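Local atomic coordinates of 2-oxoglutarate carboxylase small subunit (Hydrogenobacter thermophilus, PDB entry 7KCT), a protein that forms the small subunit of a carboxylase and has the ATP-grasp architecture of the biotin carboxylase family. Residues I343-N348 with P428-I433; A395-W400 with E416-S421; F372-E377 with V408-S413. One frame throughout, in Å; residues are numbered along the deposited sequence.

Contact 1: residues I343-N348 with P428-I433. With ADP (adenosine-5'-diphosphate), chain D.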
loop_
_atom_site.group_PDB
_atom_site.type_symbol
_atom_site.label_atom_id
_atom_site.label_comp_id
_atom_site.label_asym_id
_atom_site.label_seq_id
_atom_site.Cartn_x
_atom_site.Cartn_y
_atom_site.Cartn_z
ATOM N N ILE A 343 1.646 0.363 12.196
ATOM C CA ILE A 343 0.755 -0.472 12.968
ATOM C C ILE A 343 0.222 -1.540 12.029
ATOM O O ILE A 343 -0.145 -1.238 10.887
ATOM C CB ILE A 343 -0.411 0.352 13.570
ATOM C CG1 ILE A 343 0.074 1.551 14.374
ATOM C CG2 ILE A 343 -1.259 -0.487 14.491
ATOM C CD1 ILE A 343 -1.072 2.461 14.897
ATOM N N GLU A 344 0.144 -2.768 12.526
ATOM C CA GLU A 344 -0.447 -3.896 11.853
ATOM C C GLU A 344 -1.584 -4.450 12.692
ATOM O O GLU A 344 -1.427 -4.703 13.892
ATOM C CB GLU A 344 0.598 -5.011 11.580
ATOM C CG GLU A 344 -0.046 -6.382 11.200
ATOM C CD GLU A 344 0.972 -7.469 10.822
ATOM O OE1 GLU A 344 1.199 -8.462 11.567
ATOM O OE2 GLU A 344 1.534 -7.347 9.728
ATOM N N CYS A 345 -2.696 -4.740 12.040
ATOM C CA CYS A 345 -3.814 -5.408 12.671
ATOM C C CYS A 345 -4.082 -6.710 11.937
ATOM O O CYS A 345 -4.114 -6.732 10.706
ATOM C CB CYS A 345 -5.053 -4.527 12.703
ATOM S SG CYS A 345 -4.909 -3.022 13.679
ATOM N N ARG A 346 -4.240 -7.788 12.697
ATOM C CA ARG A 346 -4.590 -9.083 12.134
ATOM C C ARG A 346 -6.087 -9.129 11.965
ATOM O O ARG A 346 -6.828 -8.944 12.943
ATOM C CB ARG A 346 -4.126 -10.223 13.027
ATOM C CG ARG A 346 -2.659 -10.109 13.334
ATOM C CD ARG A 346 -2.124 -11.446 13.706
ATOM N NE ARG A 346 -0.734 -11.375 14.135
ATOM C CZ ARG A 346 -0.045 -12.451 14.455
ATOM N NH1 ARG A 346 -0.652 -13.634 14.360
ATOM N NH2 ARG A 346 1.207 -12.351 14.900
ATOM N N ILE A 347 -6.524 -9.351 10.732
ATOM C CA ILE A 347 -7.935 -9.512 10.403
ATOM C C ILE A 347 -8.186 -11.009 10.393
ATOM O O ILE A 347 -7.842 -11.687 9.419
ATOM C CB ILE A 347 -8.302 -8.913 9.043
ATOM C CG1 ILE A 347 -7.656 -7.556 8.844
ATOM C CG2 ILE A 347 -9.784 -8.876 8.891
ATOM C CD1 ILE A 347 -8.072 -6.598 9.762
ATOM N N ASN A 348 -8.778 -11.529 11.468
ATOM C CA ASN A 348 -9.022 -12.951 11.608
ATOM C C ASN A 348 -10.500 -13.238 11.439
ATOM O O ASN A 348 -11.363 -12.412 11.775
ATOM C CB ASN A 348 -8.573 -13.485 12.985
ATOM C CG ASN A 348 -7.109 -13.261 13.264
ATOM O OD1 ASN A 348 -6.258 -13.423 12.396
ATOM N ND2 ASN A 348 -6.799 -12.893 14.506
ATOM N N PRO A 428 -14.512 -5.099 13.738
ATOM C CA PRO A 428 -15.171 -4.154 14.664
ATOM C C PRO A 428 -14.408 -3.979 15.990
ATOM O O PRO A 428 -14.312 -2.858 16.517
ATOM C CB PRO A 428 -16.557 -4.763 14.882
ATOM C CG PRO A 428 -16.780 -5.731 13.691
ATOM C CD PRO A 428 -15.397 -6.200 13.309
ATOM N N LEU A 429 -13.867 -5.062 16.549
ATOM C CA LEU A 429 -13.039 -4.915 17.754
ATOM C C LEU A 429 -11.835 -4.039 17.482
ATOM O O LEU A 429 -11.466 -3.200 18.302
ATOM C CB LEU A 429 -12.601 -6.292 18.257
ATOM C CG LEU A 429 -11.522 -6.322 19.331
ATOM C CD1 LEU A 429 -12.192 -6.103 20.690
ATOM C CD2 LEU A 429 -10.774 -7.625 19.283
ATOM N N LEU A 430 -11.162 -4.253 16.346
ATOM C CA LEU A 430 -9.970 -3.472 16.067
ATOM C C LEU A 430 -10.288 -1.989 15.932
ATOM O O LEU A 430 -9.479 -1.124 16.331
ATOM C CB LEU A 430 -9.295 -4.016 14.808
ATOM C CG LEU A 430 -8.797 -5.465 14.939
ATOM C CD1 LEU A 430 -8.474 -6.044 13.582
ATOM C CD2 LEU A 430 -7.562 -5.534 15.866
ATOM N N ILE A 431 -11.442 -1.665 15.348
ATOM C CA ILE A 431 -11.833 -0.260 15.234
ATOM C C ILE A 431 -11.925 0.370 16.617
ATOM O O ILE A 431 -11.476 1.509 16.843
ATOM C CB ILE A 431 -13.164 -0.142 14.463
ATOM C CG1 ILE A 431 -12.968 -0.490 12.980
ATOM C CG2 ILE A 431 -13.750 1.241 14.612
ATOM C CD1 ILE A 431 -14.276 -0.766 12.219
ATOM N N ASN A 432 -12.512 -0.361 17.567
ATOM C CA ASN A 432 -12.697 0.192 18.914
ATOM C C ASN A 432 -11.364 0.389 19.628
ATOM O O ASN A 432 -11.219 1.310 20.432
ATOM C CB ASN A 432 -13.616 -0.716 19.741
ATOM C CG ASN A 432 -15.094 -0.543 19.402
ATOM O OD1 ASN A 432 -15.489 0.449 18.826
ATOM N ND2 ASN A 432 -15.901 -1.508 19.765
ATOM N N ILE A 433 -10.400 -0.510 19.412
ATOM C CA ILE A 433 -9.064 -0.307 19.966
ATOM C C ILE A 433 -8.466 0.995 19.450
ATOM O O ILE A 433 -7.942 1.815 20.222
ATOM C CB ILE A 433 -8.176 -1.527 19.652
ATOM C CG1 ILE A 433 -8.780 -2.797 20.270
ATOM C CG2 ILE A 433 -6.777 -1.280 20.137
ATOM C CD1 ILE A 433 -8.033 -4.103 19.961
HETATM P PB ADP D . 4.257 -14.936 15.032
HETATM O O1B ADP D . 4.801 -15.069 13.621
HETATM O O2B ADP D . 4.348 -13.635 15.798
HETATM O O3B ADP D . 4.387 -16.158 15.886
HETATM P PA ADP D . 1.684 -16.282 15.398
HETATM O O1A ADP D . 0.259 -16.476 15.007
HETATM O O2A ADP D . 2.274 -16.804 16.696
HETATM O O3A ADP D . 2.407 -14.949 14.933
HETATM O "O5'" ADP D . 2.446 -17.688 14.244
HETATM C "C5'" ADP D . 1.573 -17.967 13.070
HETATM C "C4'" ADP D . 1.369 -19.389 12.803
HETATM O "O4'" ADP D . 2.402 -20.246 13.237
HETATM C "C3'" ADP D . 0.008 -19.697 13.656
HETATM O "O3'" ADP D . -0.736 -20.543 12.958
HETATM C "C2'" ADP D . 0.729 -20.316 14.917
HETATM O "O2'" ADP D . -0.013 -21.276 15.510
HETATM C "C1'" ADP D . 1.838 -21.083 14.136
HETATM N N9 ADP D . 3.092 -21.377 14.945
HETATM C C8 ADP D . 3.890 -20.494 15.713
HETATM N N7 ADP D . 4.934 -21.111 16.326
HETATM C C5 ADP D . 4.836 -22.422 15.910
HETATM C C6 ADP D . 5.632 -23.543 16.212
HETATM N N6 ADP D . 6.730 -23.424 17.040
HETATM N N1 ADP D . 5.327 -24.771 15.677
HETATM C C2 ADP D . 4.193 -24.795 14.880
HETATM N N3 ADP D . 3.335 -23.812 14.507
HETATM C C4 ADP D . 3.704 -22.613 15.050
#
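Leu430 of helix 427-435 presses its branched end against Cys345, Arg346 and Ile347 of strand 341-351, a buried apolar contact between a helix and the antiparallel sheet of the C-terminal region. The short axes pass 9.6 Å apart and their N-to-C directions differ by 156°, so the helix runs roughly antiparallel to the strand. One methyl does most of the touching: Leu430 CD1 lies 3.8 Å from Cys345 CB and 3.9 Å from Ile347 CD1, and it also approaches the backbone atom Arg346 O at 3.4 Å. With CG of Leu430 anti to its carbonyl carbon (chi1 -63°), the fork is aimed at the strand, where its other branch, CD2, sits 4.2 Å from Cys345 CB. The side chains of Ile347 and Leu430 cross obliquely.

This helix-on-sheet layer belongs to the biotin carboxylase C-terminal domain, and the strand serves two sides of it. Arg346 sends its extended chain away from the helix to bound ADP: NH1 meets ADP O1A at 3.1 Å with a fairly straight N-H...O angle of 161°, while NH2 meets ADP O3A at 2.9 Å. Glu248 forms a salt bridge with Arg346 NE and Glu304 one with Arg346 NH2, so carboxylates and phosphate oxygens together fix the rotation of the guanidinium. Arg346 O, beside the leucine methyl, accepts a hydrogen bond from Thr426 OG1.

Contact 2: residues A395-W400 with E416-S421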
loop_
_atom_site.group_PDB
_atom_site.type_symbol
_atom_site.label_atom_id
_atom_site.label_comp_id
_atom_site.label_asym_id
_atom_site.label_seq_id
_atom_site.Cartn_x
_atom_site.Cartn_y
_atom_site.Cartn_z
ATOM N N ALA A 395 -6.308 -11.505 6.536
ATOM C CA ALA A 395 -5.588 -10.389 5.954
ATOM C C ALA A 395 -4.814 -9.731 7.079
ATOM O O ALA A 395 -5.153 -9.887 8.256
ATOM C CB ALA A 395 -6.532 -9.392 5.293
ATOM N N LYS A 396 -3.728 -9.086 6.714
ATOM C CA LYS A 396 -2.999 -8.186 7.607
ATOM C C LYS A 396 -3.141 -6.804 7.014
ATOM O O LYS A 396 -2.847 -6.599 5.823
ATOM C CB LYS A 396 -1.524 -8.557 7.744
ATOM C CG LYS A 396 -1.321 -10.025 8.057
ATOM C CD LYS A 396 0.124 -10.392 8.418
ATOM C CE LYS A 396 1.088 -10.220 7.250
ATOM N NZ LYS A 396 2.213 -11.185 7.358
ATOM N N LEU A 397 -3.668 -5.883 7.787
ATOM C CA LEU A 397 -3.743 -4.492 7.382
ATOM C C LEU A 397 -2.596 -3.744 8.046
ATOM O O LEU A 397 -2.476 -3.774 9.269
ATOM C CB LEU A 397 -5.082 -3.895 7.781
ATOM C CG LEU A 397 -5.387 -2.474 7.385
ATOM C CD1 LEU A 397 -5.245 -2.394 5.909
ATOM C CD2 LEU A 397 -6.820 -2.198 7.903
ATOM N N ILE A 398 -1.755 -3.081 7.255
ATOM C CA ILE A 398 -0.568 -2.396 7.770
ATOM C C ILE A 398 -0.625 -0.949 7.367
ATOM O O ILE A 398 -0.924 -0.649 6.205
ATOM C CB ILE A 398 0.730 -3.026 7.245
ATOM C CG1 ILE A 398 0.761 -4.493 7.616
ATOM C CG2 ILE A 398 1.968 -2.261 7.794
ATOM C CD1 ILE A 398 0.758 -5.404 6.426
ATOM N N VAL A 399 -0.346 -0.036 8.307
ATOM C CA VAL A 399 -0.300 1.369 7.961
ATOM C C VAL A 399 1.007 1.969 8.440
ATOM O O VAL A 399 1.709 1.413 9.292
ATOM C CB VAL A 399 -1.485 2.223 8.494
ATOM C CG1 VAL A 399 -2.803 1.576 8.113
ATOM C CG2 VAL A 399 -1.397 2.509 10.036
ATOM N N TRP A 400 1.338 3.105 7.842
ATOM C CA TRP A 400 2.528 3.872 8.210
ATOM C C TRP A 400 2.159 5.350 8.270
ATOM O O TRP A 400 1.354 5.819 7.463
ATOM C CB TRP A 400 3.710 3.671 7.201
ATOM C CG TRP A 400 4.928 4.567 7.559
ATOM C CD1 TRP A 400 5.974 4.235 8.357
ATOM C CD2 TRP A 400 5.165 5.910 7.137
ATOM N NE1 TRP A 400 6.867 5.296 8.460
ATOM C CE2 TRP A 400 6.369 6.342 7.729
ATOM C CE3 TRP A 400 4.486 6.785 6.294
ATOM C CZ2 TRP A 400 6.877 7.620 7.531
ATOM C CZ3 TRP A 400 4.982 8.034 6.106
ATOM C CH2 TRP A 400 6.174 8.444 6.716
ATOM N N GLU A 416 -12.344 0.934 9.081
ATOM C CA GLU A 416 -13.747 1.302 8.874
ATOM C C GLU A 416 -14.167 1.121 7.429
ATOM O O GLU A 416 -15.361 1.009 7.155
ATOM C CB GLU A 416 -13.943 2.737 9.336
ATOM C CG GLU A 416 -14.103 2.889 10.851
ATOM C CD GLU A 416 -13.940 4.351 11.278
ATOM O OE1 GLU A 416 -13.497 5.175 10.457
ATOM O OE2 GLU A 416 -14.180 4.671 12.452
ATOM N N THR A 417 -13.234 1.066 6.497
ATOM C CA THR A 417 -13.610 0.874 5.096
ATOM C C THR A 417 -13.349 -0.536 4.572
ATOM O O THR A 417 -13.696 -0.828 3.431
ATOM C CB THR A 417 -12.898 1.897 4.208
ATOM O OG1 THR A 417 -11.498 1.622 4.153
ATOM C CG2 THR A 417 -13.122 3.291 4.722
ATOM N N TYR A 418 -12.813 -1.430 5.398
ATOM C CA TYR A 418 -12.540 -2.798 4.998
ATOM C C TYR A 418 -13.823 -3.611 5.157
ATOM O O TYR A 418 -14.207 -3.963 6.280
ATOM C CB TYR A 418 -11.404 -3.369 5.846
ATOM C CG TYR A 418 -10.582 -4.490 5.215
ATOM C CD1 TYR A 418 -11.131 -5.393 4.321
ATOM C CD2 TYR A 418 -9.229 -4.615 5.520
ATOM C CE1 TYR A 418 -10.354 -6.399 3.749
ATOM C CE2 TYR A 418 -8.457 -5.636 4.997
ATOM C CZ TYR A 418 -9.012 -6.527 4.108
ATOM O OH TYR A 418 -8.195 -7.520 3.572
ATOM N N GLU A 419 -14.459 -3.953 4.034
ATOM C CA GLU A 419 -15.736 -4.672 4.052
ATOM C C GLU A 419 -15.481 -6.167 3.885
ATOM O O GLU A 419 -14.880 -6.580 2.880
ATOM C CB GLU A 419 -16.688 -4.196 2.947
ATOM C CG GLU A 419 -18.076 -4.928 3.050
ATOM C CD GLU A 419 -19.155 -4.365 2.165
ATOM O OE1 GLU A 419 -20.360 -4.615 2.441
ATOM O OE2 GLU A 419 -18.798 -3.723 1.179
ATOM N N ILE A 420 -15.971 -6.974 4.845
ATOM C CA ILE A 420 -15.935 -8.444 4.789
ATOM C C ILE A 420 -17.269 -8.939 5.334
ATOM O O ILE A 420 -17.606 -8.646 6.486
ATOM C CB ILE A 420 -14.793 -9.080 5.614
ATOM C CG1 ILE A 420 -13.438 -8.490 5.193
ATOM C CG2 ILE A 420 -14.706 -10.610 5.422
ATOM C CD1 ILE A 420 -12.190 -8.961 5.905
ATOM N N SER A 421 -18.055 -9.618 4.506
ATOM C CA SER A 421 -19.252 -10.262 5.026
ATOM C C SER A 421 -19.166 -11.757 4.755
ATOM O O SER A 421 -18.422 -12.248 3.889
ATOM C CB SER A 421 -20.565 -9.697 4.423
ATOM O OG SER A 421 -20.712 -10.194 3.131
#
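Tyr418 reaches from the link between helix 404-417 and strand 419-420 to Ala395 and Leu397 on strand 393-401, and it supplies nearly all that the segment 416-421 brings to this buried contact. The nearest alpha carbons, Leu397 CA and Tyr418 CA, are still 9.3 Å apart, so the gap is spanned by side chains. The tight part lies along the ring: Tyr418 CZ is 4.0 Å from Ala395 CB, whose methyl comes in obliquely, and Leu397 CD2 stands 4.2 Å from Tyr418 CD2, near the ring plane and at its edge, as the two side chains slide past each other in opposite directions. The 3.0 Å between Tyr418 OH and Ala395 CB is doubtful as a measure of strain. Both Leu397 and Tyr418 have CG anti to the backbone N, and for Tyr418 this torsion (chi1 -154°) carries the ring out toward the strand. The buried hydroxyl is satisfied by a hydrogen bond with Tyr366 OH.

In the biotin carboxylase C-terminal domain, the chain passes from strand 393-401, which lies between 341-351 and 374-378, into helix 404-417 and then into the short strand 419-420, which pairs with 366-367 in a separate two-stranded sheet. Leu397 also packs on Met411, Ala414 and Leu415 of that helix. The contact is loose at Ile420, whose side chain stays 5.7 Å from the nearest atom of segment 395-400. Glu416 and Glu419 form the outer, partly exposed side, taken up by the second subunit through salt bridges to its Lys31 and Arg49 respectively.

Contact 3: residues F372-E377 with V408-S413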
loop_
_atom_site.group_PDB
_atom_site.type_symbol
_atom_site.label_atom_id
_atom_site.label_comp_id
_atom_site.label_asym_id
_atom_site.label_seq_id
_atom_site.Cartn_x
_atom_site.Cartn_y
_atom_site.Cartn_z
ATOM N N PHE A 372 -2.624 6.195 0.520
ATOM C CA PHE A 372 -1.346 6.692 1.003
ATOM C C PHE A 372 -1.084 6.069 2.370
ATOM O O PHE A 372 -1.933 6.133 3.267
ATOM C CB PHE A 372 -1.432 8.228 1.064
ATOM C CG PHE A 372 -0.184 8.921 1.568
ATOM C CD1 PHE A 372 0.180 8.872 2.915
ATOM C CD2 PHE A 372 0.604 9.645 0.700
ATOM C CE1 PHE A 372 1.347 9.511 3.369
ATOM C CE2 PHE A 372 1.769 10.297 1.143
ATOM C CZ PHE A 372 2.137 10.231 2.471
ATOM N N GLY A 373 0.062 5.411 2.507
ATOM C CA GLY A 373 0.445 4.801 3.766
ATOM C C GLY A 373 -0.293 3.534 4.158
ATOM O O GLY A 373 -0.180 3.106 5.307
ATOM N N ILE A 374 -0.989 2.880 3.231
ATOM C CA ILE A 374 -1.716 1.650 3.521
ATOM C C ILE A 374 -1.110 0.488 2.721
ATOM O O ILE A 374 -0.886 0.598 1.506
ATOM C CB ILE A 374 -3.209 1.853 3.223
ATOM C CG1 ILE A 374 -3.879 2.846 4.190
ATOM C CG2 ILE A 374 -3.945 0.541 3.267
ATOM C CD1 ILE A 374 -5.306 3.262 3.741
ATOM N N ARG A 375 -0.875 -0.624 3.397
ATOM C CA ARG A 375 -0.435 -1.859 2.760
ATOM C C ARG A 375 -1.360 -2.962 3.223
ATOM O O ARG A 375 -1.747 -3.022 4.396
ATOM C CB ARG A 375 1.048 -2.146 3.119
ATOM C CG ARG A 375 1.603 -3.502 2.796
ATOM C CD ARG A 375 3.060 -3.566 3.233
ATOM N NE ARG A 375 3.612 -4.895 3.107
ATOM C CZ ARG A 375 4.855 -5.213 3.419
ATOM N NH1 ARG A 375 5.705 -4.292 3.901
ATOM N NH2 ARG A 375 5.232 -6.450 3.254
ATOM N N VAL A 376 -1.704 -3.853 2.313
ATOM C CA VAL A 376 -2.574 -4.966 2.626
ATOM C C VAL A 376 -1.862 -6.240 2.226
ATOM O O VAL A 376 -1.387 -6.346 1.087
ATOM C CB VAL A 376 -3.931 -4.880 1.912
ATOM C CG1 VAL A 376 -4.799 -6.099 2.326
ATOM C CG2 VAL A 376 -4.628 -3.604 2.273
ATOM N N GLU A 377 -1.792 -7.198 3.150
ATOM C CA GLU A 377 -1.290 -8.548 2.892
ATOM C C GLU A 377 -2.479 -9.506 2.994
ATOM O O GLU A 377 -3.063 -9.679 4.069
ATOM C CB GLU A 377 -0.183 -8.934 3.870
ATOM C CG GLU A 377 1.027 -8.003 3.827
ATOM C CD GLU A 377 2.039 -8.309 2.690
ATOM O OE1 GLU A 377 2.082 -9.454 2.110
ATOM O OE2 GLU A 377 2.810 -7.370 2.384
ATOM N N VAL A 408 -2.512 5.890 14.116
ATOM C CA VAL A 408 -3.753 5.393 14.703
ATOM C C VAL A 408 -4.964 5.821 13.870
ATOM O O VAL A 408 -5.859 5.006 13.581
ATOM C CB VAL A 408 -3.874 5.879 16.159
ATOM C CG1 VAL A 408 -5.201 5.426 16.746
ATOM C CG2 VAL A 408 -2.726 5.354 17.012
ATOM N N ASP A 409 -5.023 7.111 13.511
ATOM C CA ASP A 409 -6.135 7.643 12.718
ATOM C C ASP A 409 -6.192 6.966 11.354
ATOM O O ASP A 409 -7.266 6.550 10.891
ATOM C CB ASP A 409 -5.986 9.159 12.529
ATOM C CG ASP A 409 -6.037 9.963 13.842
ATOM O OD1 ASP A 409 -6.692 9.548 14.824
ATOM O OD2 ASP A 409 -5.445 11.053 13.873
ATOM N N ARG A 410 -5.023 6.744 10.751
ATOM C CA ARG A 410 -4.975 6.097 9.450
ATOM C C ARG A 410 -5.455 4.656 9.538
ATOM O O ARG A 410 -6.160 4.179 8.644
ATOM C CB ARG A 410 -3.547 6.158 8.897
ATOM C CG ARG A 410 -3.338 5.411 7.588
ATOM C CD ARG A 410 -2.051 5.979 6.948
ATOM N NE ARG A 410 -2.356 7.313 6.447
ATOM C CZ ARG A 410 -1.483 8.294 6.252
ATOM N NH1 ARG A 410 -0.205 8.143 6.570
ATOM N NH2 ARG A 410 -1.912 9.447 5.773
ATOM N N MET A 411 -5.099 3.938 10.613
ATOM C CA MET A 411 -5.552 2.556 10.770
ATOM C C MET A 411 -7.052 2.476 11.075
ATOM O O MET A 411 -7.757 1.612 10.534
ATOM C CB MET A 411 -4.746 1.861 11.886
ATOM C CG MET A 411 -5.229 0.462 12.213
ATOM S SD MET A 411 -5.006 -0.782 10.894
ATOM C CE MET A 411 -3.260 -1.076 11.014
ATOM N N ARG A 412 -7.540 3.287 12.010
ATOM C CA ARG A 412 -8.984 3.358 12.239
ATOM C C ARG A 412 -9.752 3.555 10.919
ATOM O O ARG A 412 -10.745 2.886 10.659
ATOM C CB ARG A 412 -9.296 4.510 13.179
ATOM C CG ARG A 412 -10.787 4.632 13.611
ATOM C CD ARG A 412 -11.149 6.023 14.171
ATOM N NE ARG A 412 -10.917 7.125 13.208
ATOM C CZ ARG A 412 -10.010 8.090 13.363
ATOM N NH1 ARG A 412 -9.229 8.109 14.431
ATOM N NH2 ARG A 412 -9.876 9.064 12.462
ATOM N N SER A 413 -9.305 4.483 10.087
ATOM C CA SER A 413 -10.007 4.814 8.849
ATOM C C SER A 413 -9.919 3.703 7.811
ATOM O O SER A 413 -10.843 3.524 7.012
ATOM C CB SER A 413 -9.440 6.100 8.245
ATOM O OG SER A 413 -9.695 7.179 9.097
#
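Glu377 OE2 is gripped by two nitrogens of one side chain: Arg375 NE at 2.7 Å and Arg375 NH2, also 2.7 Å from Glu377 OE2. The oxygen lies in the guanidinium plane. Glu377 OE2 receives Arg375 NE on its anti lone pair, away from the other oxygen, whereas Arg375 NH2 meets it from above the carboxylate plane, 44° out. This side-on salt bridge stays within strand 374-378, and a further salt bridge from Arg375 NH1 to Glu309 steadies the arginine.

Across the contact, Arg410 of helix 404-417 carries the helix side of the packing. Its chain is bent at chi3 (-73°), and the guanidinium comes to lie under the carbonyl of Phe372: Phe372 O stands above one face, offset toward the rim, and is 3.4 Å from Arg410 NE, at too poor an angle for a hydrogen bond. The Phe372 ring is tilted 57° from the guanidinium plane. Arg410 NH1 lies in the ring plane at the edge, 3.8 Å from Phe372 CE1, while Arg410 NH2 comes in obliquely at 3.6 Å from Phe372 CD1. Lower on the chain, Arg410 CG rests 4.3 Å from Ile374 CG1, and Arg410 CD is 3.8 Å from Gly373 O.

The charged end finds its polar partners elsewhere: NH1 donates to Trp400 O, and NH2 forms a salt bridge with Glu32 of the second subunit. A helix packed over one face of an antiparallel sheet, with Arg410 reaching past the start of strand 374-378 to the second subunit, places this contact in the biotin carboxylase C-terminal domain at the dimer interface.

All three contacts share one antiparallel sheet. Contact 2 is joined to contact 1 by Ile343 O and Val399 N, 2.9 Å apart, and to contact 3 by Lys396 N and Glu377 O at 2.8 Å; in both cases the centres are about 8 Å apart. Contacts 1 and 3, with centres about 11 Å apart, meet through Cys345 SG and Met411 SD at 3.6 Å. Of the three, contact 1 binds ADP, through Arg346, whose side chain is about 9 Å from the magnesium ion; that of Ala395 in contact 2 is about 14 Å from a bound ADP. Contacts 2 and 3 instead share helix 404-417 and face the second subunit.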